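Putative GH105 family protein (Salmonella enterica subsp. enterica serovar Paratyphi A, PDB 3QWT) is of unknown function but, as a possible glycoside hydrolase of family GH105, probably cleaves unsaturated glucuronyl or galacturonyl groups from sugar oligomers. Local coordinates at residues 189-192 / 193-197; 215-219 / 220-224; 259-262 / 263-267; 77-80 / 81-85; 300-303 / 304-308. All blocks are in the same frame, centred on the assembly; numbering follows the deposited sequence.

Contact 1 (189-192 / 193-197)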
# COMPACT_ATOMS: atom_id res chain seq x y z
N GLU A 189 -13.71 -2.13 -15.38
CA GLU A 189 -13.77 -2.28 -16.84
C GLU A 189 -14.95 -1.52 -17.40
O GLU A 189 -14.85 -0.94 -18.48
CB GLU A 189 -13.93 -3.74 -17.27
CG GLU A 189 -12.86 -4.67 -16.76
CD GLU A 189 -13.10 -5.13 -15.31
OE1 GLU A 189 -14.00 -4.58 -14.62
OE2 GLU A 189 -12.37 -6.05 -14.86
N TYR A 190 -16.08 -1.55 -16.70
CA TYR A 190 -17.29 -0.88 -17.17
C TYR A 190 -17.04 0.62 -17.25
O TYR A 190 -17.47 1.30 -18.19
CB TYR A 190 -18.48 -1.10 -16.23
CG TYR A 190 -18.97 -2.52 -16.12
CD1 TYR A 190 -18.44 -3.54 -16.90
CD2 TYR A 190 -20.00 -2.83 -15.23
CE1 TYR A 190 -18.91 -4.86 -16.78
CE2 TYR A 190 -20.46 -4.13 -15.09
CZ TYR A 190 -19.93 -5.14 -15.87
OH TYR A 190 -20.43 -6.41 -15.73
N VAL A 191 -16.34 1.14 -16.25
CA VAL A 191 -16.07 2.56 -16.18
C VAL A 191 -15.06 2.96 -17.24
O VAL A 191 -15.17 4.05 -17.81
CB VAL A 191 -15.53 2.93 -14.80
CG1 VAL A 191 -15.14 4.40 -14.77
CG2 VAL A 191 -16.56 2.61 -13.72
N GLU A 192 -14.09 2.09 -17.52
CA GLU A 192 -13.09 2.37 -18.55
C GLU A 192 -13.80 2.44 -19.90
O GLU A 192 -13.58 3.36 -20.70
CB GLU A 192 -11.96 1.32 -18.58
CG GLU A 192 -10.87 1.52 -17.52
CD GLU A 192 -10.47 2.99 -17.32
OE1 GLU A 192 -10.97 3.59 -16.34
OE2 GLU A 192 -9.67 3.56 -18.11
N GLU A 193 -14.69 1.48 -20.14
CA GLU A 193 -15.46 1.45 -21.37
C GLU A 193 -16.26 2.73 -21.49
O GLU A 193 -16.33 3.34 -22.56
CB GLU A 193 -16.40 0.24 -21.36
CG GLU A 193 -17.36 0.21 -22.54
CD GLU A 193 -16.65 0.06 -23.90
OE1 GLU A 193 -17.28 0.36 -24.94
OE2 GLU A 193 -15.49 -0.38 -23.93
N ALA A 194 -16.87 3.13 -20.39
CA ALA A 194 -17.72 4.32 -20.37
C ALA A 194 -16.95 5.61 -20.75
O ALA A 194 -17.40 6.42 -21.54
CB ALA A 194 -18.41 4.46 -19.01
N THR A 195 -15.76 5.76 -20.17
CA THR A 195 -14.88 6.89 -20.47
C THR A 195 -14.46 6.89 -21.91
O THR A 195 -14.47 7.94 -22.57
CB THR A 195 -13.63 6.81 -19.61
OG1 THR A 195 -14.04 6.77 -18.25
CG2 THR A 195 -12.71 8.04 -19.85
N TYR A 196 -14.08 5.72 -22.41
CA TYR A 196 -13.73 5.62 -23.82
C TYR A 196 -14.91 6.05 -24.69
O TYR A 196 -14.74 6.82 -25.64
CB TYR A 196 -13.25 4.23 -24.19
CG TYR A 196 -12.97 4.07 -25.66
CD1 TYR A 196 -11.79 4.56 -26.22
CD2 TYR A 196 -13.91 3.47 -26.50
CE1 TYR A 196 -11.53 4.42 -27.57
CE2 TYR A 196 -13.66 3.32 -27.87
CZ TYR A 196 -12.46 3.80 -28.39
OH TYR A 196 -12.20 3.68 -29.73
N GLN A 197 -16.11 5.58 -24.37
CA GLN A 197 -17.25 5.97 -25.17
C GLN A 197 -17.41 7.51 -25.18
O GLN A 197 -17.70 8.10 -26.22
CB GLN A 197 -18.52 5.26 -24.71
CG GLN A 197 -18.55 3.77 -25.07
CD GLN A 197 -18.41 3.54 -26.57
OE1 GLN A 197 -18.89 4.34 -27.39
NE2 GLN A 197 -17.73 2.45 -26.94
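Glu193, Ala194, Thr195 and Tyr196 each give their backbone N-H to the carbonyl four residues back, on Glu189, Tyr190, Val191 and Glu192, in regular alpha-helical order within helix 188-205. Thr195 adds a second grip. Its OG1 sits beside its own backbone N (chi1 -57°), which turns the hydroxyl back toward the preceding turn. OG1 donates to Val191 O at 3.0 Å. Thr195 N meets the same Val191 O, also at 3.0 Å. The two donors come from opposite faces of the carbonyl plane, each tilted out of it.

Glu193 reaches the other way along the helix. Its chain bends at chi2 (64°), and OE1 accepts from Gln197 NE2 at 2.9 Å. The nitrogen stands above the carboxylate plane, while OE1 lies in the plane of the Gln197 amide. Arg147 forms a salt bridge with OE1, and Arg258 of the second subunit forms one with OE2. The same Arg258 makes a cation-pi contact with the Tyr196 ring, whose OH bonds to His150 O. Glu192 OE2 takes the backbone N-H of Ala255 of that subunit.

Glu193 is thus a buried carboxylate met by two arginines and an amide, which would favour its ionised form; through Arg258 it also ties this helix to the second subunit.

Contact 2 (215-219 / 220-224); sequences HGWSY and DGHHN
Ser218 and His223 face each other as an antiparallel hydrogen-bonded pair. Ser218 N donates to His223 O at 2.9 Å. The return bond, His223 N to Ser218 O, is weak at 3.3 Å. At the open end of the hairpin, Asn224 ND2 donates to Gly216 O at 2.7 Å, from above the carbonyl plane. Asn224 ND2 also bonds to Asn204 O. A water joins the two arms there, accepting from Gly216 N and donating to Asn224 O. At the turn, Asp220 N donates to Ser218 OG at 3.1 Å, the hydroxyl being anti to its own nitrogen (chi1 178°).

The hairpin carries a G1 beta bulge, with His222 and His223 both opposite Ser218. His222, its first residue, has the left-handed backbone (phi 43°) such a bulge needs; Gly221 before it also has positive phi. Strand 216-218 pairs on its other edge with strand 165-167.

The remaining contacts are CH-pi and aromatic. Ser218 CB lies over the face of the His223 ring, a CH-pi contact. Trp217 CH2 reaches His222 CB at 3.4 Å; the ring planes are at 84°, but the approach is oblique, neither a stack nor edge-to-face. The edge of Tyr219 points toward the face of His222 in an offset edge-to-face pair, centroids 5.6 Å apart. Trp217 NE1 stands over the centre of the Tyr219 ring.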
# COMPACT_ATOMS: atom_id res chain seq x y z
N HIS A 215 -26.33 16.24 -33.59
CA HIS A 215 -27.16 15.14 -33.11
C HIS A 215 -26.53 13.77 -33.36
O HIS A 215 -26.38 12.97 -32.44
CB HIS A 215 -28.58 15.20 -33.69
CG HIS A 215 -29.49 14.16 -33.13
ND1 HIS A 215 -30.64 13.74 -33.77
CD2 HIS A 215 -29.41 13.44 -31.98
CE1 HIS A 215 -31.23 12.81 -33.04
NE2 HIS A 215 -30.51 12.61 -31.95
N GLY A 216 -26.16 13.50 -34.61
CA GLY A 216 -25.66 12.19 -34.98
C GLY A 216 -24.40 12.16 -35.84
O GLY A 216 -23.99 13.16 -36.44
N TRP A 217 -23.81 10.96 -35.89
CA TRP A 217 -22.64 10.66 -36.71
C TRP A 217 -22.79 9.27 -37.31
O TRP A 217 -23.27 8.34 -36.64
CB TRP A 217 -21.36 10.69 -35.85
CG TRP A 217 -20.18 10.02 -36.50
CD1 TRP A 217 -19.74 8.75 -36.27
CD2 TRP A 217 -19.30 10.57 -37.49
NE1 TRP A 217 -18.65 8.48 -37.05
CE2 TRP A 217 -18.36 9.58 -37.81
CE3 TRP A 217 -19.23 11.80 -38.14
CZ2 TRP A 217 -17.35 9.79 -38.75
CZ3 TRP A 217 -18.23 12.01 -39.07
CH2 TRP A 217 -17.31 11.01 -39.37
N SER A 218 -22.37 9.10 -38.55
CA SER A 218 -22.36 7.78 -39.15
C SER A 218 -21.01 7.42 -39.74
O SER A 218 -20.40 8.22 -40.46
CB SER A 218 -23.44 7.65 -40.21
OG SER A 218 -23.36 6.36 -40.80
N TYR A 219 -20.55 6.21 -39.45
CA TYR A 219 -19.29 5.75 -40.01
C TYR A 219 -19.50 5.24 -41.43
O TYR A 219 -18.54 4.95 -42.15
CB TYR A 219 -18.66 4.68 -39.13
CG TYR A 219 -17.80 5.25 -38.02
CD1 TYR A 219 -18.12 5.05 -36.69
CD2 TYR A 219 -16.66 5.99 -38.31
CE1 TYR A 219 -17.34 5.56 -35.67
CE2 TYR A 219 -15.87 6.50 -37.31
CZ TYR A 219 -16.21 6.29 -35.99
OH TYR A 219 -15.43 6.80 -34.99
N ASP A 220 -20.76 5.12 -41.83
CA ASP A 220 -21.07 4.80 -43.20
C ASP A 220 -21.20 6.13 -43.95
O ASP A 220 -22.28 6.68 -44.08
CB ASP A 220 -22.34 3.97 -43.28
CG ASP A 220 -22.79 3.72 -44.70
OD1 ASP A 220 -22.02 4.03 -45.64
OD2 ASP A 220 -23.93 3.22 -44.88
N GLY A 221 -20.06 6.65 -44.39
CA GLY A 221 -20.04 7.92 -45.10
C GLY A 221 -19.36 9.01 -44.30
O GLY A 221 -19.17 10.11 -44.80
N HIS A 222 -19.01 8.71 -43.05
CA HIS A 222 -18.36 9.70 -42.19
C HIS A 222 -18.98 11.09 -42.29
O HIS A 222 -18.32 12.05 -42.69
CB HIS A 222 -16.87 9.78 -42.51
CG HIS A 222 -16.13 8.50 -42.26
ND1 HIS A 222 -16.33 7.38 -43.03
CD2 HIS A 222 -15.22 8.17 -41.32
CE1 HIS A 222 -15.57 6.40 -42.57
NE2 HIS A 222 -14.88 6.85 -41.53
N HIS A 223 -20.25 11.20 -41.91
CA HIS A 223 -20.94 12.48 -41.90
C HIS A 223 -21.77 12.64 -40.62
O HIS A 223 -21.95 11.68 -39.85
CB HIS A 223 -21.85 12.59 -43.13
CG HIS A 223 -22.89 11.52 -43.20
ND1 HIS A 223 -24.08 11.60 -42.50
CD2 HIS A 223 -22.93 10.34 -43.87
CE1 HIS A 223 -24.80 10.52 -42.74
NE2 HIS A 223 -24.12 9.74 -43.57
N ASN A 224 -22.24 13.86 -40.39
CA ASN A 224 -23.13 14.16 -39.27
C ASN A 224 -24.57 14.43 -39.71
O ASN A 224 -25.25 15.27 -39.13
CB ASN A 224 -22.61 15.34 -38.46
CG ASN A 224 -21.35 15.00 -37.66
OD1 ASN A 224 -20.24 15.33 -38.06
ND2 ASN A 224 -21.53 14.30 -36.54
O HOH W 1 -26.54 15.73 -36.70

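Contact 3 (259-262 / 263-267); sequences YLVQ and VLNAQ
Helix 255-272 is one of the helices of the alpha/alpha toroid, and within it Asn265 folds back onto Val261 one turn earlier. Asn265 ND2 donates to Val261 O at 3.2 Å. The backbone N of Asn265 reaches the same Val261 O at 2.9 Å. The two approach from opposite faces of the carbonyl plane. The amide nitrogen stands well above that plane, 45° out of it, but the oxygen lies in the plane of the Asn265 amide. To get there the Asn265 side chain leaves a staggered position (chi1 -103°). ND2 also lies against Val261 CG1 at 3.6 Å, with the two side chains side by side and pointing the same way. A further bond runs from ND2 to Tyr312 O.

The remaining backbone bonds follow the alpha-helical pattern: Val263 N to Tyr259 O, Leu264 N to Leu260 O and Ala266 N to Gln262 O. The helix packs against helices 188-205 and 231-248 of the same chain, and one side of it meets a second subunit. Leu260 and Val263 pack on both helices.

On that subunit side, Val263 CG2 lies over one face of the Tyr259 ring, toward its rim, 4.0 Å from CE2. Gln262 bends at chi2 (-90°), which turns its amide back over Val263. There Gln262 NE2 touches Val263 CG2 at 3.4 Å and makes a weak bond of 3.5 Å to Tyr259 O. Gln262 OE1 accepts from Gln203 NE2 of the second subunit. Tyr259 OH makes a weak bond to that same glutamine, through its OE1.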
# COMPACT_ATOMS: atom_id res chain seq x y z
N TYR A 259 -10.43 17.50 -19.31
CA TYR A 259 -10.89 17.46 -20.69
C TYR A 259 -12.42 17.51 -20.74
O TYR A 259 -13.00 18.16 -21.61
CB TYR A 259 -10.34 16.26 -21.46
CG TYR A 259 -10.80 16.24 -22.91
CD1 TYR A 259 -10.28 17.13 -23.84
CD2 TYR A 259 -11.77 15.34 -23.34
CE1 TYR A 259 -10.69 17.11 -25.15
CE2 TYR A 259 -12.18 15.31 -24.65
CZ TYR A 259 -11.65 16.21 -25.55
OH TYR A 259 -12.06 16.19 -26.86
N LEU A 260 -13.07 16.86 -19.78
CA LEU A 260 -14.53 16.87 -19.75
C LEU A 260 -15.09 18.21 -19.31
O LEU A 260 -16.09 18.68 -19.84
CB LEU A 260 -15.08 15.75 -18.85
CG LEU A 260 -14.79 14.33 -19.34
CD1 LEU A 260 -15.40 13.29 -18.39
CD2 LEU A 260 -15.31 14.15 -20.77
N VAL A 261 -14.45 18.82 -18.32
CA VAL A 261 -14.82 20.14 -17.89
C VAL A 261 -14.72 21.11 -19.07
O VAL A 261 -15.56 21.98 -19.23
CB VAL A 261 -13.92 20.62 -16.74
CG1 VAL A 261 -14.10 22.13 -16.48
CG2 VAL A 261 -14.20 19.79 -15.47
N GLN A 262 -13.70 20.92 -19.91
CA GLN A 262 -13.51 21.76 -21.09
C GLN A 262 -14.63 21.62 -22.10
O GLN A 262 -15.13 22.62 -22.62
CB GLN A 262 -12.18 21.45 -21.77
CG GLN A 262 -11.92 22.29 -23.02
CD GLN A 262 -12.46 21.65 -24.30
OE1 GLN A 262 -12.68 22.34 -25.30
NE2 GLN A 262 -12.66 20.34 -24.29
N VAL A 263 -15.03 20.39 -22.39
CA VAL A 263 -16.14 20.13 -23.30
C VAL A 263 -17.43 20.74 -22.78
O VAL A 263 -18.19 21.38 -23.53
CB VAL A 263 -16.34 18.63 -23.51
CG1 VAL A 263 -17.69 18.35 -24.24
CG2 VAL A 263 -15.13 18.04 -24.23
N LEU A 264 -17.67 20.56 -21.48
CA LEU A 264 -18.84 21.14 -20.85
C LEU A 264 -18.82 22.66 -20.99
O LEU A 264 -19.82 23.28 -21.37
CB LEU A 264 -18.91 20.74 -19.37
CG LEU A 264 -20.14 21.31 -18.64
CD1 LEU A 264 -21.41 20.71 -19.21
CD2 LEU A 264 -20.05 21.04 -17.15
N ASN A 265 -17.68 23.26 -20.68
CA ASN A 265 -17.54 24.71 -20.76
C ASN A 265 -17.81 25.27 -22.15
O ASN A 265 -18.60 26.19 -22.31
CB ASN A 265 -16.16 25.14 -20.28
CG ASN A 265 -16.19 25.71 -18.89
OD1 ASN A 265 -16.33 26.92 -18.71
ND2 ASN A 265 -16.08 24.84 -17.89
N ALA A 266 -17.16 24.70 -23.15
CA ALA A 266 -17.37 25.13 -24.52
C ALA A 266 -18.86 25.10 -24.83
O ALA A 266 -19.38 25.99 -25.51
CB ALA A 266 -16.59 24.25 -25.47
N GLN A 267 -19.56 24.08 -24.34
CA GLN A 267 -21.00 24.00 -24.59
C GLN A 267 -21.77 25.08 -23.84
O GLN A 267 -22.59 25.77 -24.41
CB GLN A 267 -21.60 22.63 -24.26
CG GLN A 267 -23.05 22.51 -24.76
CD GLN A 267 -23.80 21.33 -24.19
OE1 GLN A 267 -23.88 21.16 -22.97
NE2 GLN A 267 -24.36 20.50 -25.07

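Contact 4 (77-80 / 81-85)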
# COMPACT_ATOMS: atom_id res chain seq x y z
N TYR A 77 -35.79 9.85 -9.05
CA TYR A 77 -34.79 9.39 -8.10
C TYR A 77 -34.10 10.59 -7.47
O TYR A 77 -33.96 10.66 -6.26
CB TYR A 77 -33.75 8.45 -8.72
CG TYR A 77 -32.76 8.02 -7.67
CD1 TYR A 77 -33.13 7.11 -6.69
CD2 TYR A 77 -31.48 8.58 -7.61
CE1 TYR A 77 -32.24 6.75 -5.68
CE2 TYR A 77 -30.59 8.22 -6.60
CZ TYR A 77 -30.98 7.30 -5.64
OH TYR A 77 -30.13 6.92 -4.63
N HIS A 78 -33.70 11.53 -8.31
CA HIS A 78 -33.06 12.76 -7.84
C HIS A 78 -33.83 13.41 -6.69
O HIS A 78 -33.28 13.63 -5.61
CB HIS A 78 -32.83 13.75 -9.00
CG HIS A 78 -31.51 13.57 -9.68
ND1 HIS A 78 -30.42 14.36 -9.41
CD2 HIS A 78 -31.08 12.64 -10.57
CE1 HIS A 78 -29.38 13.95 -10.11
NE2 HIS A 78 -29.76 12.90 -10.83
N TYR A 79 -35.11 13.69 -6.92
CA TYR A 79 -35.93 14.21 -5.85
C TYR A 79 -35.88 13.30 -4.62
O TYR A 79 -35.65 13.78 -3.50
CB TYR A 79 -37.37 14.43 -6.31
CG TYR A 79 -38.16 15.28 -5.32
CD1 TYR A 79 -37.93 16.65 -5.22
CD2 TYR A 79 -39.12 14.71 -4.48
CE1 TYR A 79 -38.64 17.43 -4.32
CE2 TYR A 79 -39.83 15.49 -3.58
CZ TYR A 79 -39.58 16.85 -3.51
OH TYR A 79 -40.27 17.65 -2.61
N TYR A 80 -36.08 12.00 -4.82
CA TYR A 80 -36.08 11.08 -3.69
C TYR A 80 -34.74 11.15 -2.95
O TYR A 80 -34.69 11.22 -1.72
CB TYR A 80 -36.35 9.63 -4.14
CG TYR A 80 -35.92 8.62 -3.09
CD1 TYR A 80 -36.60 8.52 -1.88
CD2 TYR A 80 -34.82 7.81 -3.28
CE1 TYR A 80 -36.20 7.60 -0.89
CE2 TYR A 80 -34.42 6.90 -2.31
CZ TYR A 80 -35.11 6.81 -1.12
OH TYR A 80 -34.71 5.91 -0.16
N GLN A 81 -33.66 11.12 -3.71
CA GLN A 81 -32.33 11.12 -3.11
C GLN A 81 -32.10 12.32 -2.19
O GLN A 81 -31.50 12.19 -1.13
CB GLN A 81 -31.27 11.06 -4.20
CG GLN A 81 -29.83 11.06 -3.68
CD GLN A 81 -28.82 10.95 -4.81
OE1 GLN A 81 -28.77 11.82 -5.69
NE2 GLN A 81 -28.04 9.87 -4.81
N GLN A 82 -32.59 13.49 -2.61
CA GLN A 82 -32.40 14.73 -1.85
C GLN A 82 -33.29 14.86 -0.61
O GLN A 82 -32.82 15.32 0.43
CB GLN A 82 -32.61 15.95 -2.76
CG GLN A 82 -32.40 17.28 -2.08
CD GLN A 82 -32.98 18.43 -2.89
OE1 GLN A 82 -34.03 18.96 -2.56
NE2 GLN A 82 -32.32 18.78 -3.99
N THR A 83 -34.55 14.44 -0.72
CA THR A 83 -35.53 14.65 0.34
C THR A 83 -36.01 13.41 1.10
O THR A 83 -36.68 13.55 2.13
CB THR A 83 -36.78 15.24 -0.23
OG1 THR A 83 -37.44 14.21 -0.98
CG2 THR A 83 -36.44 16.44 -1.14
N GLY A 84 -35.72 12.22 0.59
CA GLY A 84 -36.20 10.98 1.18
C GLY A 84 -37.71 10.73 1.06
O GLY A 84 -38.25 9.85 1.74
N ASP A 85 -38.37 11.51 0.20
CA ASP A 85 -39.81 11.41 -0.06
C ASP A 85 -40.28 10.00 -0.44
O ASP A 85 -40.03 9.54 -1.55
CB ASP A 85 -40.18 12.40 -1.17
CG ASP A 85 -41.68 12.52 -1.38
OD1 ASP A 85 -42.19 13.66 -1.30
OD2 ASP A 85 -42.34 11.50 -1.65
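Thr83 OG1 works in both directions at the end of helix 67-83: it donates back to Tyr79 O at 3.1 Å and accepts forward from Asp85 N, also at 3.1 Å. The second bond closes an ST turn. Chi1 of 72° sets the hydroxyl between the backbone N and the carbonyl carbon, within reach of both partners. Tyr79 O is met by Thr83 N as well, nearly in line with its C=O, while OG1 stands above the carbonyl plane. The chain then leaves the helix at Gly84, which has positive phi and whose N donates to Tyr80 O at 2.7 Å.

Rings pack along this last turn. Thr83 CG2 lies over one face of the Tyr79 ring, a CH-pi contact 4.1 Å from the centroid. Asp85 OD1 comes to the edge of that ring, in its plane. Two residues earlier, Gln81 CB lies off-centre over Tyr77. The extended Gln81 chain brings NE2 to the Tyr77 edge, 3.5 Å from CE2.

Asp85 OD2 caps helix 86-102 at Met88 N, so the contact joins two successive helices. Tyr79 packs on helices 23-37 and 363-377. Tyr80 packs on helices 86-102 and 114-125, its OH bonded to Glu124.

Contact 5 (300-303 / 304-308); sequences FAYG and ILKAV
Tyr302 and Lys306 each carry CG anti to the backbone N (chi1 172° and -168°), and the Lys306 chain stays extended to its end. The two side chains therefore leave the helix one turn apart, side by side and pointing the same way. Lys306 CD runs alongside the phenol, 3.3 Å from Tyr302 OH and 3.8 Å from CZ. It meets the ring obliquely. The polar ends finish close together, with Tyr302 OH and Lys306 NZ 3.1 Å apart. Both are held by Asp243: OH hydrogen-bonds to OD1, and NZ forms a salt bridge with the same oxygen. NZ has a second salt bridge, to Glu246, and a hydrogen bond to a bound glycerol, which probably comes from the crystallisation liquor. Two carboxylates beside the amine would favour its charged form.

The backbone beneath is regular alpha helix. Lys306 N donates to Tyr302 O at 2.9 Å. Ala307 N meets Gly303 O at 2.7 Å, and Ala307 CB lies 3.2 Å from that oxygen. Ile304 CG1 sits close over Phe300 O at 3.2 Å, and Leu305 CG stands 3.3 Å from Ala301 O.

Helix 294-309 is enclosed by other helices of the alpha/alpha toroid. Phe300 packs on helix 231-248 and meets Trp281 edge-to-face. Ile304 touches helices 255-272 and 318-330. Ala301 and Leu305 lie against helices 318-330 and 363-377, and Tyr302 also packs on helix 363-377.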
# COMPACT_ATOMS: atom_id res chain seq x y z
N PHE A 300 -30.75 21.58 -19.76
CA PHE A 300 -29.77 22.64 -19.76
C PHE A 300 -29.74 23.32 -18.40
O PHE A 300 -28.68 23.49 -17.80
CB PHE A 300 -30.12 23.65 -20.84
CG PHE A 300 -29.84 23.17 -22.22
CD1 PHE A 300 -28.82 22.26 -22.46
CD2 PHE A 300 -30.59 23.63 -23.30
CE1 PHE A 300 -28.55 21.82 -23.75
CE2 PHE A 300 -30.32 23.20 -24.59
CZ PHE A 300 -29.30 22.29 -24.81
N ALA A 301 -30.91 23.68 -17.89
CA ALA A 301 -31.00 24.31 -16.59
C ALA A 301 -30.30 23.43 -15.56
O ALA A 301 -29.45 23.90 -14.81
CB ALA A 301 -32.46 24.52 -16.20
N TYR A 302 -30.65 22.15 -15.55
CA TYR A 302 -30.06 21.24 -14.59
C TYR A 302 -28.53 21.27 -14.63
O TYR A 302 -27.88 21.54 -13.63
CB TYR A 302 -30.54 19.81 -14.82
CG TYR A 302 -29.80 18.80 -13.97
CD1 TYR A 302 -30.11 18.64 -12.63
CD2 TYR A 302 -28.78 18.03 -14.51
CE1 TYR A 302 -29.43 17.72 -11.85
CE2 TYR A 302 -28.09 17.12 -13.73
CZ TYR A 302 -28.42 16.97 -12.40
OH TYR A 302 -27.73 16.05 -11.63
N GLY A 303 -27.98 21.00 -15.81
CA GLY A 303 -26.54 20.88 -15.96
C GLY A 303 -25.81 22.16 -15.60
O GLY A 303 -24.80 22.14 -14.89
N ILE A 304 -26.31 23.28 -16.11
CA ILE A 304 -25.70 24.56 -15.84
C ILE A 304 -25.72 24.85 -14.34
O ILE A 304 -24.73 25.29 -13.77
CB ILE A 304 -26.37 25.68 -16.63
CG1 ILE A 304 -26.18 25.42 -18.12
CG2 ILE A 304 -25.78 27.03 -16.24
CD1 ILE A 304 -26.89 26.42 -19.04
N LEU A 305 -26.84 24.56 -13.70
CA LEU A 305 -26.93 24.71 -12.25
C LEU A 305 -25.89 23.85 -11.55
O LEU A 305 -25.17 24.32 -10.68
CB LEU A 305 -28.31 24.31 -11.76
CG LEU A 305 -29.40 25.36 -11.87
CD1 LEU A 305 -30.77 24.76 -11.52
CD2 LEU A 305 -29.05 26.54 -10.98
N LYS A 306 -25.82 22.58 -11.93
CA LYS A 306 -24.94 21.65 -11.25
C LYS A 306 -23.48 21.99 -11.53
O LYS A 306 -22.64 21.92 -10.64
CB LYS A 306 -25.24 20.20 -11.65
CG LYS A 306 -24.55 19.18 -10.75
CD LYS A 306 -24.98 17.77 -11.09
CE LYS A 306 -24.31 16.76 -10.18
NZ LYS A 306 -25.11 15.52 -10.13
N ALA A 307 -23.20 22.40 -12.76
CA ALA A 307 -21.84 22.77 -13.12
C ALA A 307 -21.40 24.02 -12.36
O ALA A 307 -20.21 24.20 -12.07
CB ALA A 307 -21.71 22.94 -14.62
N VAL A 308 -22.34 24.90 -12.03
CA VAL A 308 -21.96 26.05 -11.23
C VAL A 308 -21.72 25.56 -9.80
O VAL A 308 -20.69 25.86 -9.18
CB VAL A 308 -23.03 27.17 -11.25
CG1 VAL A 308 -22.74 28.19 -10.15
CG2 VAL A 308 -23.07 27.87 -12.61

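How the contacts relate
From the N terminus the order is contact 4, contact 1, contact 2, contact 3 and contact 5. Each closes a local turn before the next begins, so none nests or crosses. Contact 4 ends helix 67-83. Contact 1 lies on helix 188-205, and contact 2 forms the hairpin after it. Contacts 3 and 5 lie on consecutive helices and touch through Leu264 CD2 and Ala307 CB, 3.6 Å apart. Contact 5 also meets contact 4, far earlier in the chain, where the rings of His78 and Tyr302 pack edge-to-face. Contacts 1, 2 and 3 all touch the second subunit.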